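PDB 2AU3: DNA primase from Aquifex aeolicus, which probably synthesises the short RNA primers that DNA polymerase extends during DNA replication, using a zinc-binding domain and an RNA polymerase core. Local coordinates for residues F143-A148 with V189-K194; D183-R188 with I217-S222; E353-T358 with R368-Y373. All coordinates share one frame; numbering follows the deposited sequence.

Contact 1. Residues F143-A148 with V189-K194; sequences FDLGYA and VVIPIK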
# COMPACT_ATOMS: atom_id res chain seq x y z
N PHE A 143 -8.71 -2.60 0.24
CA PHE A 143 -7.33 -3.02 0.01
C PHE A 143 -7.22 -4.33 -0.78
O PHE A 143 -6.12 -4.80 -1.04
CB PHE A 143 -6.55 -3.13 1.33
CG PHE A 143 -6.05 -1.80 1.83
CD1 PHE A 143 -4.74 -1.37 1.54
CD2 PHE A 143 -6.88 -0.96 2.52
CE1 PHE A 143 -4.28 -0.11 1.99
CE2 PHE A 143 -6.42 0.30 2.97
CZ PHE A 143 -5.08 0.70 2.70
N ASP A 144 -8.37 -4.88 -1.18
CA ASP A 144 -8.41 -6.05 -2.07
C ASP A 144 -7.75 -7.29 -1.43
O ASP A 144 -7.16 -8.13 -2.11
CB ASP A 144 -7.79 -5.71 -3.46
CG ASP A 144 -8.61 -4.68 -4.22
OD1 ASP A 144 -8.02 -3.72 -4.77
OD2 ASP A 144 -9.86 -4.72 -4.30
N LEU A 145 -7.93 -7.43 -0.12
CA LEU A 145 -7.44 -8.60 0.59
C LEU A 145 -7.98 -9.86 -0.01
O LEU A 145 -9.17 -9.93 -0.44
CB LEU A 145 -7.75 -8.54 2.07
CG LEU A 145 -7.18 -7.34 2.82
CD1 LEU A 145 -7.11 -7.71 4.27
CD2 LEU A 145 -5.85 -6.85 2.34
N GLY A 146 -7.13 -10.89 -0.01
CA GLY A 146 -7.53 -12.16 -0.56
C GLY A 146 -7.04 -13.37 0.20
O GLY A 146 -6.55 -13.27 1.35
N TYR A 147 -7.16 -14.51 -0.46
CA TYR A 147 -6.75 -15.80 0.07
C TYR A 147 -6.39 -16.67 -1.12
O TYR A 147 -7.08 -16.62 -2.15
CB TYR A 147 -7.93 -16.43 0.79
CG TYR A 147 -7.65 -17.81 1.32
CD1 TYR A 147 -6.61 -18.03 2.22
CD2 TYR A 147 -8.39 -18.90 0.89
CE1 TYR A 147 -6.35 -19.30 2.69
CE2 TYR A 147 -8.14 -20.18 1.37
CZ TYR A 147 -7.12 -20.36 2.27
OH TYR A 147 -6.88 -21.63 2.72
N ALA A 148 -5.33 -17.47 -0.97
CA ALA A 148 -4.87 -18.39 -2.02
C ALA A 148 -5.25 -19.82 -1.65
O ALA A 148 -4.58 -20.45 -0.86
CB ALA A 148 -3.37 -18.28 -2.18
N VAL A 189 -3.31 -15.61 3.55
CA VAL A 189 -4.12 -14.42 3.34
C VAL A 189 -3.24 -13.50 2.51
O VAL A 189 -2.08 -13.32 2.83
CB VAL A 189 -4.56 -13.77 4.68
CG1 VAL A 189 -5.02 -12.27 4.49
CG2 VAL A 189 -5.70 -14.64 5.32
N VAL A 190 -3.77 -13.01 1.40
CA VAL A 190 -3.00 -12.29 0.43
C VAL A 190 -3.28 -10.81 0.59
O VAL A 190 -4.43 -10.40 0.71
CB VAL A 190 -3.35 -12.74 -1.00
CG1 VAL A 190 -2.69 -11.84 -2.00
CG2 VAL A 190 -2.92 -14.23 -1.25
N ILE A 191 -2.21 -10.03 0.61
CA ILE A 191 -2.32 -8.57 0.67
C ILE A 191 -1.67 -8.01 -0.59
O ILE A 191 -0.44 -8.03 -0.73
CB ILE A 191 -1.62 -8.02 1.96
CG1 ILE A 191 -2.09 -8.76 3.21
CG2 ILE A 191 -1.86 -6.53 2.11
CD1 ILE A 191 -1.09 -9.84 3.72
N PRO A 192 -2.50 -7.57 -1.53
CA PRO A 192 -1.98 -7.04 -2.78
C PRO A 192 -1.11 -5.83 -2.54
O PRO A 192 -1.43 -4.99 -1.69
CB PRO A 192 -3.25 -6.62 -3.53
CG PRO A 192 -4.27 -7.62 -3.00
CD PRO A 192 -3.97 -7.59 -1.52
N ILE A 193 -0.02 -5.75 -3.30
CA ILE A 193 0.90 -4.63 -3.23
C ILE A 193 0.70 -3.82 -4.49
O ILE A 193 0.79 -4.37 -5.60
CB ILE A 193 2.34 -5.15 -3.15
CG1 ILE A 193 2.53 -5.97 -1.86
CG2 ILE A 193 3.31 -3.97 -3.24
CD1 ILE A 193 3.94 -6.55 -1.67
N LYS A 194 0.36 -2.54 -4.32
CA LYS A 194 0.08 -1.63 -5.43
C LYS A 194 1.17 -0.59 -5.56
O LYS A 194 1.69 -0.12 -4.55
CB LYS A 194 -1.27 -0.92 -5.25
CG LYS A 194 -2.45 -1.90 -5.23
CD LYS A 194 -3.79 -1.23 -5.01
CE LYS A 194 -4.90 -2.30 -4.89
NZ LYS A 194 -6.25 -1.73 -5.13
O HOH W 1 -3.72 -3.91 -0.53
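The pyrrolidine ring of P192 packs against the carbonyl groups of F143 and D144, its CG 3.1 Å from D144 O and its CD close to the same oxygen and to F143 O. Beside it a water bridges the two chains, donating to both F143 O and P192 O. Two residue pairs further on, G146 and V190 form a hydrogen-bonded antiparallel pair. G146 N donates to V190 O at 2.8 Å, nearly straight and in the carbonyl plane on a lone pair, whereas the returning bond from V190 N to G146 O, also 2.8 Å, reaches its oxygen from 65° out of the carbonyl plane. V189 CA leans on G146 O as well, in a CA-H...O contact of 3.3 Å. L145 and I191 run side by side, with L145 CD2 4.0 Å from I191 CG2. At the far end D144, the positive-phi residue of the Schellman motif that ends helix 137-142, meets the extended chain of K194 crosswise in a salt bridge, D144 OD1 to K194 NZ 2.7 Å, the nitrogen arriving almost along the C-O axis; OD2 pairs with K57 and R117. Strand 146-147, paired with 188-194, is an outermost strand of the antiparallel sheet in the catalytic core's N-terminal domain. Helix 101-122 covers the side of V190 and P192, while helix 253-261 packs against L145 and I191.

Contact 2. Residues D183-R188 with I217-S222; sequences DLFLRR and INSPDS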
# COMPACT_ATOMS: atom_id res chain seq x y z
N ASP A 183 1.33 -22.22 -6.39
CA ASP A 183 1.20 -20.82 -6.04
C ASP A 183 2.16 -20.54 -4.90
O ASP A 183 2.11 -21.19 -3.87
CB ASP A 183 -0.23 -20.58 -5.55
CG ASP A 183 -0.53 -19.12 -5.28
OD1 ASP A 183 0.38 -18.26 -5.36
OD2 ASP A 183 -1.68 -18.75 -4.96
N LEU A 184 3.01 -19.54 -5.09
CA LEU A 184 3.91 -19.11 -4.03
C LEU A 184 3.15 -18.75 -2.72
O LEU A 184 3.64 -19.01 -1.62
CB LEU A 184 4.72 -17.90 -4.51
CG LEU A 184 5.69 -17.22 -3.53
CD1 LEU A 184 6.84 -18.17 -3.16
CD2 LEU A 184 6.23 -15.89 -4.11
N PHE A 185 1.95 -18.22 -2.87
CA PHE A 185 1.16 -17.73 -1.75
C PHE A 185 0.15 -18.74 -1.21
O PHE A 185 -0.67 -18.40 -0.34
CB PHE A 185 0.46 -16.45 -2.16
CG PHE A 185 1.41 -15.37 -2.51
CD1 PHE A 185 2.04 -14.64 -1.50
CD2 PHE A 185 1.74 -15.11 -3.83
CE1 PHE A 185 2.96 -13.66 -1.81
CE2 PHE A 185 2.67 -14.11 -4.15
CZ PHE A 185 3.27 -13.39 -3.15
N LEU A 186 0.21 -19.98 -1.71
CA LEU A 186 -0.75 -21.03 -1.33
C LEU A 186 -1.08 -21.03 0.17
O LEU A 186 -0.18 -21.02 1.00
CB LEU A 186 -0.25 -22.42 -1.75
CG LEU A 186 -1.23 -23.58 -1.59
CD1 LEU A 186 -2.48 -23.35 -2.44
CD2 LEU A 186 -0.54 -24.88 -2.01
N ARG A 187 -2.38 -20.98 0.49
CA ARG A 187 -2.86 -21.10 1.86
C ARG A 187 -2.67 -19.84 2.70
O ARG A 187 -2.92 -19.85 3.88
CB ARG A 187 -2.19 -22.32 2.54
CG ARG A 187 -3.05 -23.04 3.57
CD ARG A 187 -4.34 -23.68 3.02
NE ARG A 187 -4.07 -24.71 2.02
CZ ARG A 187 -4.76 -24.87 0.91
NH1 ARG A 187 -5.77 -24.06 0.63
NH2 ARG A 187 -4.43 -25.82 0.05
N ARG A 188 -2.24 -18.74 2.08
CA ARG A 188 -2.00 -17.50 2.82
C ARG A 188 -3.10 -16.49 2.58
O ARG A 188 -3.74 -16.50 1.53
CB ARG A 188 -0.67 -16.86 2.42
CG ARG A 188 0.55 -17.70 2.74
CD ARG A 188 1.88 -17.07 2.33
NE ARG A 188 2.94 -18.00 2.74
CZ ARG A 188 3.72 -17.82 3.78
NH1 ARG A 188 3.66 -16.69 4.49
NH2 ARG A 188 4.59 -18.77 4.10
N ILE A 217 5.54 -13.60 3.42
CA ILE A 217 6.38 -13.55 2.22
C ILE A 217 5.86 -12.51 1.22
O ILE A 217 4.67 -12.15 1.24
CB ILE A 217 6.54 -14.93 1.55
CG1 ILE A 217 5.18 -15.45 1.08
CG2 ILE A 217 7.23 -15.93 2.51
CD1 ILE A 217 5.26 -16.76 0.35
N ASN A 218 6.76 -12.02 0.37
CA ASN A 218 6.41 -11.09 -0.70
C ASN A 218 6.72 -11.75 -2.01
O ASN A 218 7.50 -12.70 -2.06
CB ASN A 218 7.30 -9.86 -0.66
CG ASN A 218 7.00 -8.97 0.47
OD1 ASN A 218 5.85 -8.56 0.66
ND2 ASN A 218 8.02 -8.62 1.25
N SER A 219 6.13 -11.22 -3.08
CA SER A 219 6.60 -11.50 -4.41
C SER A 219 8.13 -11.27 -4.48
O SER A 219 8.65 -10.37 -3.85
CB SER A 219 5.86 -10.58 -5.40
OG SER A 219 4.46 -10.85 -5.34
N PRO A 220 8.85 -12.10 -5.21
CA PRO A 220 10.30 -11.89 -5.38
C PRO A 220 10.52 -10.66 -6.29
O PRO A 220 9.63 -10.30 -7.07
CB PRO A 220 10.76 -13.17 -6.07
CG PRO A 220 9.49 -13.74 -6.73
CD PRO A 220 8.35 -13.31 -5.90
N ASP A 221 11.67 -10.00 -6.18
CA ASP A 221 11.89 -8.83 -7.05
C ASP A 221 11.90 -9.25 -8.50
O ASP A 221 12.22 -10.40 -8.82
CB ASP A 221 13.15 -8.08 -6.68
CG ASP A 221 12.92 -7.09 -5.53
OD1 ASP A 221 11.79 -7.04 -4.98
OD2 ASP A 221 13.82 -6.33 -5.10
N SER A 222 11.54 -8.33 -9.37
CA SER A 222 11.43 -8.62 -10.80
C SER A 222 11.32 -7.31 -11.53
O SER A 222 11.42 -6.24 -10.91
CB SER A 222 10.19 -9.47 -11.07
OG SER A 222 9.00 -8.77 -10.73
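I217 holds CG1 in the crowded position between its backbone N and carbonyl carbon (chi1 62°), which sends CD1 between L184 and R188, while I217 CG1 lies 4.1 Å from F185 CE1. L184, with CG anti to the backbone N, crosses the isoleucine obliquely, L184 CG 3.9 Å from I217 CD1, and L184 CD2 meets P220 CD tip to tip at 3.8 Å. CD1 of I217 also comes to 3.4 Å from L184 O. The R188 chain, extended from CG to NE, passes I217 at about a right angle and lays one guanidinium face over it, with I217 CG1 3.6 Å above the plane near the rim. That group is held by G205 O on NH1 and P214 O on NH2. Two overlapping turns, type I from D183 to L186 and type II from F185 to R188, link strands 182-183 and 188-194 in the N-terminal part of the primase catalytic core and carry these side chains to edge strand 216-218. An Asx turn braces the first, F185 N donating to D183 OD1 at 2.9 Å from above the carboxylate plane. The F185 ring presents its edge to I217 O and S219 N, with F185 CZ 3.6 Å from S219 OG; this hydroxyl is hydrogen-bonded to N172 OD1 and F203 N.

Contact 3. Residues E353-T358 with R368-Y373; sequences ETLIKT and REFRYY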
# COMPACT_ATOMS: atom_id res chain seq x y z
N GLU A 353 13.55 19.29 18.36
CA GLU A 353 12.93 20.05 19.42
C GLU A 353 12.84 19.18 20.67
O GLU A 353 13.15 19.64 21.77
CB GLU A 353 11.58 20.55 18.94
CG GLU A 353 10.60 20.99 20.00
CD GLU A 353 9.30 21.46 19.37
OE1 GLU A 353 9.36 21.98 18.22
OE2 GLU A 353 8.21 21.27 19.97
N THR A 354 12.51 17.90 20.49
CA THR A 354 12.49 16.94 21.60
C THR A 354 13.89 16.63 22.18
O THR A 354 14.05 16.55 23.40
CB THR A 354 11.73 15.65 21.19
OG1 THR A 354 10.43 16.00 20.71
CG2 THR A 354 11.42 14.78 22.40
N LEU A 355 14.90 16.44 21.33
CA LEU A 355 16.28 16.34 21.83
C LEU A 355 16.69 17.56 22.64
O LEU A 355 17.20 17.43 23.74
CB LEU A 355 17.28 16.14 20.69
CG LEU A 355 17.31 14.68 20.22
CD1 LEU A 355 17.91 14.61 18.82
CD2 LEU A 355 18.09 13.79 21.19
N ILE A 356 16.45 18.75 22.10
CA ILE A 356 16.76 20.00 22.81
C ILE A 356 16.04 20.06 24.15
O ILE A 356 16.64 20.46 25.15
CB ILE A 356 16.45 21.24 21.92
CG1 ILE A 356 17.46 21.32 20.76
CG2 ILE A 356 16.47 22.53 22.73
CD1 ILE A 356 17.02 22.17 19.56
N LYS A 357 14.78 19.64 24.18
CA LYS A 357 13.98 19.64 25.41
C LYS A 357 14.49 18.65 26.48
O LYS A 357 14.47 18.96 27.69
CB LYS A 357 12.52 19.35 25.08
CG LYS A 357 11.52 19.73 26.18
CD LYS A 357 10.12 19.15 25.90
CE LYS A 357 9.35 18.93 27.19
NZ LYS A 357 8.19 19.88 27.38
N THR A 358 14.96 17.48 26.03
CA THR A 358 15.31 16.39 26.94
C THR A 358 16.82 16.11 27.14
O THR A 358 17.19 15.25 27.93
CB THR A 358 14.59 15.08 26.53
OG1 THR A 358 14.91 14.75 25.17
CG2 THR A 358 13.08 15.26 26.52
N ARG A 368 25.34 13.19 21.70
CA ARG A 368 25.76 12.21 20.70
C ARG A 368 24.68 12.04 19.64
O ARG A 368 24.97 12.08 18.44
CB ARG A 368 26.03 10.86 21.36
CG ARG A 368 27.36 10.27 21.00
CD ARG A 368 27.27 8.83 20.50
NE ARG A 368 27.52 7.89 21.59
CZ ARG A 368 27.68 6.59 21.45
NH1 ARG A 368 27.61 6.01 20.25
NH2 ARG A 368 27.91 5.87 22.52
N GLU A 369 23.44 11.86 20.11
CA GLU A 369 22.30 11.62 19.23
C GLU A 369 22.04 12.84 18.39
O GLU A 369 21.94 12.76 17.18
CB GLU A 369 21.05 11.29 20.05
CG GLU A 369 20.86 9.81 20.36
CD GLU A 369 19.39 9.45 20.57
OE1 GLU A 369 18.74 10.09 21.43
OE2 GLU A 369 18.90 8.52 19.87
N PHE A 370 21.94 13.98 19.06
CA PHE A 370 21.70 15.26 18.39
C PHE A 370 22.70 15.53 17.27
O PHE A 370 22.30 15.84 16.13
CB PHE A 370 21.74 16.39 19.41
CG PHE A 370 21.34 17.73 18.85
CD1 PHE A 370 20.01 18.11 18.80
CD2 PHE A 370 22.30 18.64 18.41
CE1 PHE A 370 19.64 19.37 18.29
CE2 PHE A 370 21.94 19.88 17.90
CZ PHE A 370 20.61 20.24 17.84
N ARG A 371 23.99 15.42 17.57
CA ARG A 371 25.01 15.69 16.58
C ARG A 371 24.98 14.64 15.47
O ARG A 371 25.19 14.97 14.32
CB ARG A 371 26.39 15.84 17.21
CG ARG A 371 27.33 14.68 17.01
CD ARG A 371 28.57 14.67 17.94
NE ARG A 371 29.73 15.30 17.31
CZ ARG A 371 30.99 15.09 17.67
NH1 ARG A 371 31.29 14.26 18.67
NH2 ARG A 371 31.96 15.72 17.02
N TYR A 372 24.69 13.39 15.82
CA TYR A 372 24.48 12.35 14.80
C TYR A 372 23.29 12.67 13.86
O TYR A 372 23.44 12.65 12.66
CB TYR A 372 24.32 11.00 15.48
CG TYR A 372 23.87 9.87 14.59
CD1 TYR A 372 24.79 9.18 13.79
CD2 TYR A 372 22.55 9.46 14.58
CE1 TYR A 372 24.39 8.13 12.98
CE2 TYR A 372 22.14 8.40 13.78
CZ TYR A 372 23.06 7.75 12.98
OH TYR A 372 22.64 6.71 12.19
N TYR A 373 22.11 12.95 14.41
CA TYR A 373 20.97 13.26 13.53
C TYR A 373 21.19 14.51 12.71
O TYR A 373 20.80 14.59 11.55
CB TYR A 373 19.67 13.40 14.33
CG TYR A 373 19.16 12.09 14.82
CD1 TYR A 373 19.09 11.00 13.97
CD2 TYR A 373 18.81 11.93 16.16
CE1 TYR A 373 18.67 9.76 14.42
CE2 TYR A 373 18.37 10.71 16.63
CZ TYR A 373 18.29 9.63 15.76
OH TYR A 373 17.86 8.41 16.20
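L355 carries the tight part of this contact, its side chain set between E369, F370 and Y373 of the facing helix. With CG anti to its carbonyl carbon (chi1 -80°), the leucine spreads its two methyls: L355 CD1 goes to the edge of the Y373 ring, 3.9 Å from Y373 CD2, and also lies against F370 CA, while L355 CD2 turns to the aliphatic part of E369, 4.0 Å from E369 CB. At the edge of the F370 ring, L355 CB sits 3.9 Å from F370 CD1. The phenylalanine, its CG anti to the backbone N (chi1 -173°), reaches back past L355 to I356, and I356 CG1 comes to 3.8 Å from F370 CE1 as the two side chains cross obliquely. The segments belong to helices 351-358 and 363-374, neighbours in sequence that form an antiparallel helical hairpin in the DnaG helical domain; their local axes approach to 10.3 Å at 158°. An alanine at L355 would keep the CB contact with F370 but remove both methyls, and would probably loosen the packing of Y373 and the E369 aliphatic chain against the first helix. The buried side continues into the third helix, 380-394, where F390 stacks on F370 and also touches I356, while Y373 packs on helix 298-313. The margin is looser and more polar. E369 OE1 stands 3.8 Å from L355 CD2, an apolar neighbour, and OE2 forms a long, weak ion pair with K305. E353 and K357 are exposed on the outer side of helix 351-358. Near the end of that helix the T358 hydroxyl folds back, T358 OG1 2.7 Å from T354 O, an oxygen that also accepts from T358 N.

In the fold
Contacts 1 and 2 belong to the same four-stranded sheet, contact 1 at outer strand 146-147 and contact 2 at outer strand 216-218, and their segments alternate along the chain. They touch where A148 pairs through its backbone with R187 and R188. The turns of 183-188 lead along the chain into strand 188-194, which contact 1 uses. Contact 1 is the more deeply buried and joins its chains by backbone bonds, a bridging water and a salt bridge; contact 2, partly exposed, relies on apolar and guanidinium packing. Contact 3 stands apart in the helical domain, its centre about 40 Å from that of contact 1. Although far from the chain centre it is largely buried, and it pairs helices chiefly through apolar side chains.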